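Local coordinates for Lin0012 protein (Listeria innocua, PDB 3K17) that probably phosphorylates phosphomevalonate with ATP in the mevalonate route to isopentenyl diphosphate, as expected of a GHMP-family kinase, at residues Y21-S26 / Y175-Q180; K14-G19 / N158-D163. All blocks are in the same frame, centred on the assembly; numbering follows the deposited sequence.

From the N terminus, strand 7-18 runs into the turn that carries 21-26, so the first halves of both contacts lie close together in the chain. The second halves follow well over a hundred residues later: 158-163 returns to the strand and closes contact 2, then, past helix 162-169, the segment 175-180, which takes in the end of strand 172-176 and the residues after it, reaches the turn and closes contact 1. Their segments alternate along the chain, and the two loops cross. The contacts also touch: Tyr-175 OH hydrogen-bonds to Ser-160 O, and Gln-180 NE2 to Gly-159 O. Together they tie the start of helix 162-169 and the end of strand 172-176 to strand 7-18 and the turn after it.

Contact 1: Y21-S26 / Y175-Q180; sequences YAVVES and YTTFDQ
The loop between strands 7-18 and 29-35, with its 3-10 turn at 22-24, meets the chain leaving strand 172-176 for helix 180-187. Val-23, Val-24 and Ser-26 each pair with a residue across the contact. Thr-177 points its side chain at the turn, and its OG1 is modelled as donor 2.4 Å from Val-23 O, too short to be taken at face value; a weak hydrogen bond also links Thr-177 OG1 to His-28 O. CG2 of Val-23 lies anti to its backbone N (the CG1 torsion is 71°) and reaches the edge of the Tyr-175 ring, near the ring plane, 4.1 Å from CD2. The two side chains cross at about a right angle. Farther along, the bent chain of Gln-180 brings NE2 to Val-24 O at 3.3 Å. This bond is long but nearly straight, 175° at the hydrogen, and it arrives on a carbonyl lone pair with the acceptor almost in the amide plane. The same NE2 also binds Gly-159 O, so two carbonyls hold the amide in place. Ser-26 OG, beside its own backbone N (chi1 -59°), accepts from Gln-180 N at 3.1 Å, right where the helix starts; Asp-179, the N-cap residue, turns OD1 instead to Trp-182 N. Behind the turn, Ala-22 packs on helix 241-264 and Tyr-21 on helices 226-239 and 241-264, while Tyr-175 also leans on Leu-32 of strand 29-35, the neighbour of strand 172-176 in the mixed sheet.

Contact 2: K14-G19 / N158-D163; sequences KLYVAG and NGSCGD
Lys-14 and Asp-163 mark the nearest backbone approach, their CA atoms 6.2 Å apart, where strand 7-18 passes the first turn of helix 162-169. Lys-14 points its side chain at the helix, and the contact is made by its methylene groups: Lys-14 CD lies 3.8 Å from Asp-163 CB, with CG and CE at similar range. The two side chains cross obliquely. Although opposite in charge, their ends do not meet in this model, Lys-14 NZ being 6.2 Å from Asp-163 OD2. Two residues on, Tyr-16 extends its ring toward the turn before the helix, CG lying anti to the carbonyl carbon (chi1 -90°). Its hydroxyl does the touching. Tyr-16 OH comes 2.9 Å from Ser-160 OG, which sits at the ring edge near the ring plane, and the two oxygens share a weak hydrogen bond. Tyr-16 OH also lies 3.5 Å from Gly-162 CA, which stands oblique to the ring; with no side chain on Gly-162, the backbone itself comes up close to the hydroxyl. Ser-160 OG, set between its backbone N and carbonyl carbon (chi1 68°), accepts from Gly-162 N at 3.1 Å, with 152° at the hydrogen. The serine oxygen thus faces both the helix start and the tyrosine. Outside the pair, Tyr-16 rests on Ala-30 and Leu-32 of strand 29-35, and Asp-163 on His-152 of helix 141-156. The Ser-160 to Gly-162 bond makes an ST turn, leading through the N-cap residue Cys-161 into the helix: a helix N-terminus, preceded by an ST turn, docked on a strand of the mixed sheet in a probable GHMP kinase.

Contact 1: Y21-S26 / Y175-Q180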
ATOM      1  N   TYR A  21      -8.614  12.544 -35.945  1.00 21.65           N
ATOM      2  CA  TYR A  21      -7.611  11.493 -35.810  1.00 23.42           C
ATOM      3  C   TYR A  21      -6.269  11.951 -36.345  1.00 22.57           C
ATOM      4  O   TYR A  21      -5.274  11.923 -35.625  1.00 21.09           O
ATOM      5  CB  TYR A  21      -8.074  10.203 -36.498  1.00 24.87           C
ATOM      6  CG  TYR A  21      -9.060   9.423 -35.652  1.00 27.15           C
ATOM      7  CD1 TYR A  21      -8.627   8.680 -34.549  1.00 27.66           C
ATOM      8  CD2 TYR A  21     -10.430   9.466 -35.917  1.00 25.42           C
ATOM      9  CE1 TYR A  21      -9.529   8.006 -33.731  1.00 27.26           C
ATOM     10  CE2 TYR A  21     -11.345   8.793 -35.104  1.00 26.21           C
ATOM     11  CZ  TYR A  21     -10.887   8.066 -34.013  1.00 28.07           C
ATOM     12  OH  TYR A  21     -11.783   7.407 -33.194  1.00 28.98           O
ATOM     13  N   ALA A  22      -6.243  12.401 -37.595  1.00 22.27           N
ATOM     14  CA  ALA A  22      -5.000  12.876 -38.189  1.00 22.49           C
ATOM     15  C   ALA A  22      -4.539  14.123 -37.441  1.00 22.65           C
ATOM     16  O   ALA A  22      -3.340  14.365 -37.272  1.00 22.58           O
ATOM     17  CB  ALA A  22      -5.219  13.202 -39.666  1.00 22.96           C
ATOM     18  N   VAL A  23      -5.505  14.904 -36.977  1.00 21.45           N
ATOM     19  CA  VAL A  23      -5.214  16.140 -36.276  1.00 19.84           C
ATOM     20  C   VAL A  23      -4.337  15.962 -35.033  1.00 21.94           C
ATOM     21  O   VAL A  23      -3.711  16.919 -34.586  1.00 21.01           O
ATOM     22  CB  VAL A  23      -6.526  16.887 -35.904  1.00 20.53           C
ATOM     23  CG1 VAL A  23      -7.271  16.150 -34.793  1.00 19.65           C
ATOM     24  CG2 VAL A  23      -6.211  18.312 -35.507  1.00 21.23           C
ATOM     25  N   VAL A  24      -4.269  14.751 -34.483  1.00 22.41           N
ATOM     26  CA  VAL A  24      -3.432  14.543 -33.305  1.00 25.01           C
ATOM     27  C   VAL A  24      -1.967  14.693 -33.702  1.00 24.21           C
ATOM     28  O   VAL A  24      -1.122  15.005 -32.871  1.00 24.64           O
ATOM     29  CB  VAL A  24      -3.649  13.141 -32.661  1.00 25.57           C
ATOM     30  CG1 VAL A  24      -5.129  12.919 -32.384  1.00 25.88           C
ATOM     31  CG2 VAL A  24      -3.107  12.048 -33.568  1.00 28.32           C
ATOM     32  N   GLU A  25      -1.672  14.482 -34.981  1.00 25.97           N
ATOM     33  CA  GLU A  25      -0.304  14.613 -35.479  1.00 23.90           C
ATOM     34  C   GLU A  25       0.074  16.085 -35.560  1.00 25.05           C
ATOM     35  O   GLU A  25      -0.720  16.916 -36.008  1.00 23.75           O
ATOM     36  CB  GLU A  25      -0.168  13.974 -36.866  1.00 26.26           C
ATOM     37  CG  GLU A  25      -0.482  12.475 -36.928  1.00 27.85           C
ATOM     38  CD  GLU A  25       0.353  11.652 -35.964  1.00 30.41           C
ATOM     39  OE1 GLU A  25       1.470  12.086 -35.613  1.00 32.35           O
ATOM     40  OE2 GLU A  25      -0.103  10.560 -35.567  1.00 34.41           O
ATOM     41  N   SER A  26       1.291  16.404 -35.129  1.00 24.61           N
ATOM     42  CA  SER A  26       1.777  17.775 -35.142  1.00 25.46           C
ATOM     43  C   SER A  26       1.662  18.392 -36.531  1.00 26.06           C
ATOM     44  O   SER A  26       1.831  17.715 -37.538  1.00 25.37           O
ATOM     45  CB  SER A  26       3.239  17.820 -34.685  1.00 26.02           C
ATOM     46  OG  SER A  26       3.382  17.284 -33.377  1.00 31.85           O
ATOM     47  N   TYR A 175      -7.934  24.524 -37.388  1.00 21.04           N
ATOM     48  CA  TYR A 175      -6.953  24.368 -36.317  1.00 18.21           C
ATOM     49  C   TYR A 175      -5.767  23.524 -36.754  1.00 18.65           C
ATOM     50  O   TYR A 175      -5.941  22.406 -37.244  1.00 20.52           O
ATOM     51  CB  TYR A 175      -7.603  23.700 -35.102  1.00 15.85           C
ATOM     52  CG  TYR A 175      -6.615  23.387 -34.002  1.00 18.08           C
ATOM     53  CD1 TYR A 175      -6.095  24.400 -33.204  1.00 14.48           C
ATOM     54  CD2 TYR A 175      -6.168  22.080 -33.784  1.00 16.47           C
ATOM     55  CE1 TYR A 175      -5.150  24.127 -32.212  1.00 19.69           C
ATOM     56  CE2 TYR A 175      -5.222  21.798 -32.794  1.00 18.53           C
ATOM     57  CZ  TYR A 175      -4.718  22.826 -32.011  1.00 17.38           C
ATOM     58  OH  TYR A 175      -3.786  22.560 -31.030  1.00 16.14           O
ATOM     59  N   THR A 176      -4.564  24.053 -36.574  1.00 18.33           N
ATOM     60  CA  THR A 176      -3.361  23.318 -36.929  1.00 19.59           C
ATOM     61  C   THR A 176      -2.562  23.029 -35.664  1.00 20.41           C
ATOM     62  O   THR A 176      -2.012  23.932 -35.027  1.00 22.72           O
ATOM     63  CB  THR A 176      -2.495  24.102 -37.927  1.00 21.30           C
ATOM     64  OG1 THR A 176      -3.260  24.360 -39.108  1.00 19.06           O
ATOM     65  CG2 THR A 176      -1.251  23.299 -38.294  1.00 19.43           C
ATOM     66  N   THR A 177      -2.503  21.750 -35.326  1.00 22.84           N
ATOM     67  CA  THR A 177      -1.838  21.262 -34.128  1.00 22.48           C
ATOM     68  C   THR A 177      -0.393  21.701 -33.948  1.00 23.65           C
ATOM     69  O   THR A 177       0.422  21.589 -34.860  1.00 25.08           O
ATOM     70  CB  THR A 177      -1.899  19.722 -34.085  1.00 21.37           C
ATOM     71  OG1 THR A 177      -3.240  19.296 -34.370  1.00 20.01           O
ATOM     72  CG2 THR A 177      -1.477  19.204 -32.707  1.00 20.95           C
ATOM     73  N   PHE A 178      -0.086  22.189 -32.749  1.00 21.78           N
ATOM     74  CA  PHE A 178       1.257  22.633 -32.410  1.00 21.36           C
ATOM     75  C   PHE A 178       2.180  21.422 -32.338  1.00 20.95           C
ATOM     76  O   PHE A 178       1.720  20.280 -32.367  1.00 22.66           O
ATOM     77  CB  PHE A 178       1.234  23.364 -31.063  1.00 21.00           C
ATOM     78  CG  PHE A 178       0.657  22.541 -29.935  1.00 20.77           C
ATOM     79  CD1 PHE A 178       1.421  21.568 -29.299  1.00 21.52           C
ATOM     80  CD2 PHE A 178      -0.651  22.747 -29.509  1.00 18.88           C
ATOM     81  CE1 PHE A 178       0.887  20.808 -28.244  1.00 23.24           C
ATOM     82  CE2 PHE A 178      -1.194  21.992 -28.459  1.00 22.53           C
ATOM     83  CZ  PHE A 178      -0.424  21.024 -27.829  1.00 22.49           C
ATOM     84  N   ASP A 179       3.481  21.672 -32.242  1.00 23.60           N
ATOM     85  CA  ASP A 179       4.461  20.594 -32.170  1.00 23.64           C
ATOM     86  C   ASP A 179       4.377  19.923 -30.801  1.00 24.08           C
ATOM     87  O   ASP A 179       4.969  20.389 -29.829  1.00 20.40           O
ATOM     88  CB  ASP A 179       5.868  21.147 -32.390  1.00 25.57           C
ATOM     89  CG  ASP A 179       6.889  20.052 -32.626  1.00 26.97           C
ATOM     90  OD1 ASP A 179       6.773  18.979 -31.998  1.00 23.27           O
ATOM     91  OD2 ASP A 179       7.814  20.274 -33.433  1.00 31.73           O
ATOM     92  N   GLN A 180       3.637  18.820 -30.754  1.00 25.50           N
ATOM     93  CA  GLN A 180       3.403  18.048 -29.535  1.00 27.34           C
ATOM     94  C   GLN A 180       4.661  17.645 -28.772  1.00 27.23           C
ATOM     95  O   GLN A 180       4.769  17.872 -27.566  1.00 25.08           O
ATOM     96  CB  GLN A 180       2.606  16.792 -29.884  1.00 30.41           C
ATOM     97  CG  GLN A 180       1.224  17.070 -30.467  1.00 33.34           C
ATOM     98  CD  GLN A 180       0.114  16.911 -29.440  1.00 32.24           C
ATOM     99  OE1 GLN A 180       0.203  17.430 -28.337  1.00 37.01           O
ATOM    100  NE2 GLN A 180      -0.938  16.193 -29.809  1.00 33.97           N
TER

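Contact 2: K14-G19 / N158-D163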
ATOM      1  N   LYS A  14     -18.059  22.067 -28.777  1.00 14.28           N
ATOM      2  CA  LYS A  14     -17.386  21.966 -30.068  1.00 16.28           C
ATOM      3  C   LYS A  14     -17.753  20.714 -30.841  1.00 17.46           C
ATOM      4  O   LYS A  14     -18.197  19.721 -30.274  1.00 16.11           O
ATOM      5  CB  LYS A  14     -15.868  21.973 -29.862  1.00 15.33           C
ATOM      6  CG  LYS A  14     -15.341  20.694 -29.168  1.00 15.46           C
ATOM      7  CD  LYS A  14     -14.909  19.609 -30.172  1.00 15.11           C
ATOM      8  CE  LYS A  14     -14.948  18.203 -29.564  1.00 15.67           C
ATOM      9  NZ  LYS A  14     -16.362  17.692 -29.471  1.00 19.05           N
ATOM     10  N   LEU A  15     -17.531  20.777 -32.146  1.00 17.11           N
ATOM     11  CA  LEU A  15     -17.787  19.661 -33.037  1.00 16.31           C
ATOM     12  C   LEU A  15     -16.737  19.646 -34.131  1.00 18.36           C
ATOM     13  O   LEU A  15     -16.572  20.637 -34.847  1.00 17.21           O
ATOM     14  CB  LEU A  15     -19.173  19.787 -33.682  1.00 18.08           C
ATOM     15  CG  LEU A  15     -20.371  19.324 -32.847  1.00 18.77           C
ATOM     16  CD1 LEU A  15     -21.665  19.635 -33.578  1.00 19.44           C
ATOM     17  CD2 LEU A  15     -20.242  17.816 -32.582  1.00 16.83           C
ATOM     18  N   TYR A  16     -16.011  18.540 -34.246  1.00 16.54           N
ATOM     19  CA  TYR A  16     -15.033  18.408 -35.312  1.00 17.32           C
ATOM     20  C   TYR A  16     -15.857  18.285 -36.582  1.00 18.80           C
ATOM     21  O   TYR A  16     -16.916  17.649 -36.583  1.00 17.26           O
ATOM     22  CB  TYR A  16     -14.196  17.144 -35.124  1.00 15.77           C
ATOM     23  CG  TYR A  16     -12.955  17.360 -34.291  1.00 17.25           C
ATOM     24  CD1 TYR A  16     -11.793  17.874 -34.867  1.00 16.35           C
ATOM     25  CD2 TYR A  16     -12.955  17.096 -32.923  1.00 14.40           C
ATOM     26  CE1 TYR A  16     -10.663  18.121 -34.109  1.00 17.07           C
ATOM     27  CE2 TYR A  16     -11.823  17.343 -32.147  1.00 17.25           C
ATOM     28  CZ  TYR A  16     -10.682  17.857 -32.750  1.00 18.86           C
ATOM     29  OH  TYR A  16      -9.561  18.119 -31.999  1.00 20.13           O
ATOM     30  N   VAL A  17     -15.381  18.896 -37.660  1.00 19.11           N
ATOM     31  CA  VAL A  17     -16.096  18.840 -38.930  1.00 18.31           C
ATOM     32  C   VAL A  17     -15.317  17.987 -39.927  1.00 19.94           C
ATOM     33  O   VAL A  17     -15.908  17.282 -40.733  1.00 20.24           O
ATOM     34  CB  VAL A  17     -16.307  20.250 -39.517  1.00 18.83           C
ATOM     35  CG1 VAL A  17     -16.978  20.151 -40.887  1.00 18.23           C
ATOM     36  CG2 VAL A  17     -17.165  21.082 -38.573  1.00 17.60           C
ATOM     37  N   ALA A  18     -13.989  18.043 -39.840  1.00 18.64           N
ATOM     38  CA  ALA A  18     -13.113  17.284 -40.723  1.00 20.81           C
ATOM     39  C   ALA A  18     -11.693  17.232 -40.162  1.00 19.75           C
ATOM     40  O   ALA A  18     -11.286  18.110 -39.412  1.00 19.78           O
ATOM     41  CB  ALA A  18     -13.092  17.933 -42.111  1.00 19.82           C
ATOM     42  N   GLY A  19     -10.949  16.195 -40.524  1.00 20.10           N
ATOM     43  CA  GLY A  19      -9.573  16.076 -40.070  1.00 21.30           C
ATOM     44  C   GLY A  19      -9.342  15.326 -38.772  1.00 22.13           C
ATOM     45  O   GLY A  19      -8.211  15.289 -38.280  1.00 20.45           O
ATOM     46  N   ASN A 158      -3.362  12.917 -23.985  1.00 22.63           N
ATOM     47  CA  ASN A 158      -3.313  12.846 -25.446  1.00 24.16           C
ATOM     48  C   ASN A 158      -4.317  13.837 -26.017  1.00 22.70           C
ATOM     49  O   ASN A 158      -4.965  14.567 -25.265  1.00 24.28           O
ATOM     50  CB  ASN A 158      -3.633  11.428 -25.940  1.00 26.29           C
ATOM     51  CG  ASN A 158      -4.946  10.902 -25.393  1.00 26.52           C
ATOM     52  OD1 ASN A 158      -5.969  11.567 -25.472  1.00 28.02           O
ATOM     53  ND2 ASN A 158      -4.917   9.702 -24.837  1.00 30.88           N
ATOM     54  N   GLY A 159      -4.444  13.866 -27.340  1.00 22.32           N
ATOM     55  CA  GLY A 159      -5.369  14.787 -27.977  1.00 19.86           C
ATOM     56  C   GLY A 159      -4.632  15.945 -28.639  1.00 21.72           C
ATOM     57  O   GLY A 159      -3.498  16.269 -28.270  1.00 19.32           O
ATOM     58  N   SER A 160      -5.285  16.580 -29.608  1.00 19.37           N
ATOM     59  CA  SER A 160      -4.696  17.689 -30.354  1.00 18.67           C
ATOM     60  C   SER A 160      -4.940  19.059 -29.747  1.00 18.42           C
ATOM     61  O   SER A 160      -4.247  20.016 -30.087  1.00 18.61           O
ATOM     62  CB  SER A 160      -5.264  17.706 -31.769  1.00 18.08           C
ATOM     63  OG  SER A 160      -6.641  18.050 -31.725  1.00 20.25           O
ATOM     64  N   CYS A 161      -5.924  19.148 -28.853  1.00 16.19           N
ATOM     65  CA  CYS A 161      -6.309  20.409 -28.243  1.00 16.65           C
ATOM     66  C   CYS A 161      -7.084  21.267 -29.247  1.00 16.11           C
ATOM     67  O   CYS A 161      -7.275  22.457 -29.040  1.00 15.84           O
ATOM     68  CB  CYS A 161      -5.094  21.173 -27.714  1.00 15.44           C
ATOM     69  SG  CYS A 161      -4.451  20.466 -26.174  1.00 19.41           S
ATOM     70  N   GLY A 162      -7.523  20.648 -30.340  1.00 18.06           N
ATOM     71  CA  GLY A 162      -8.323  21.365 -31.324  1.00 15.90           C
ATOM     72  C   GLY A 162      -9.653  21.703 -30.662  1.00 14.94           C
ATOM     73  O   GLY A 162     -10.285  22.715 -30.981  1.00 13.45           O
ATOM     74  N   ASP A 163     -10.078  20.850 -29.725  1.00 14.05           N
ATOM     75  CA  ASP A 163     -11.320  21.085 -29.005  1.00 12.20           C
ATOM     76  C   ASP A 163     -11.148  22.313 -28.123  1.00 12.79           C
ATOM     77  O   ASP A 163     -12.049  23.135 -28.016  1.00 12.22           O
ATOM     78  CB  ASP A 163     -11.729  19.858 -28.166  1.00 16.28           C
ATOM     79  CG  ASP A 163     -10.596  19.299 -27.316  1.00 18.04           C
ATOM     80  OD1 ASP A 163      -9.453  19.806 -27.373  1.00 18.04           O
ATOM     81  OD2 ASP A 163     -10.865  18.330 -26.580  1.00 20.90           O
TER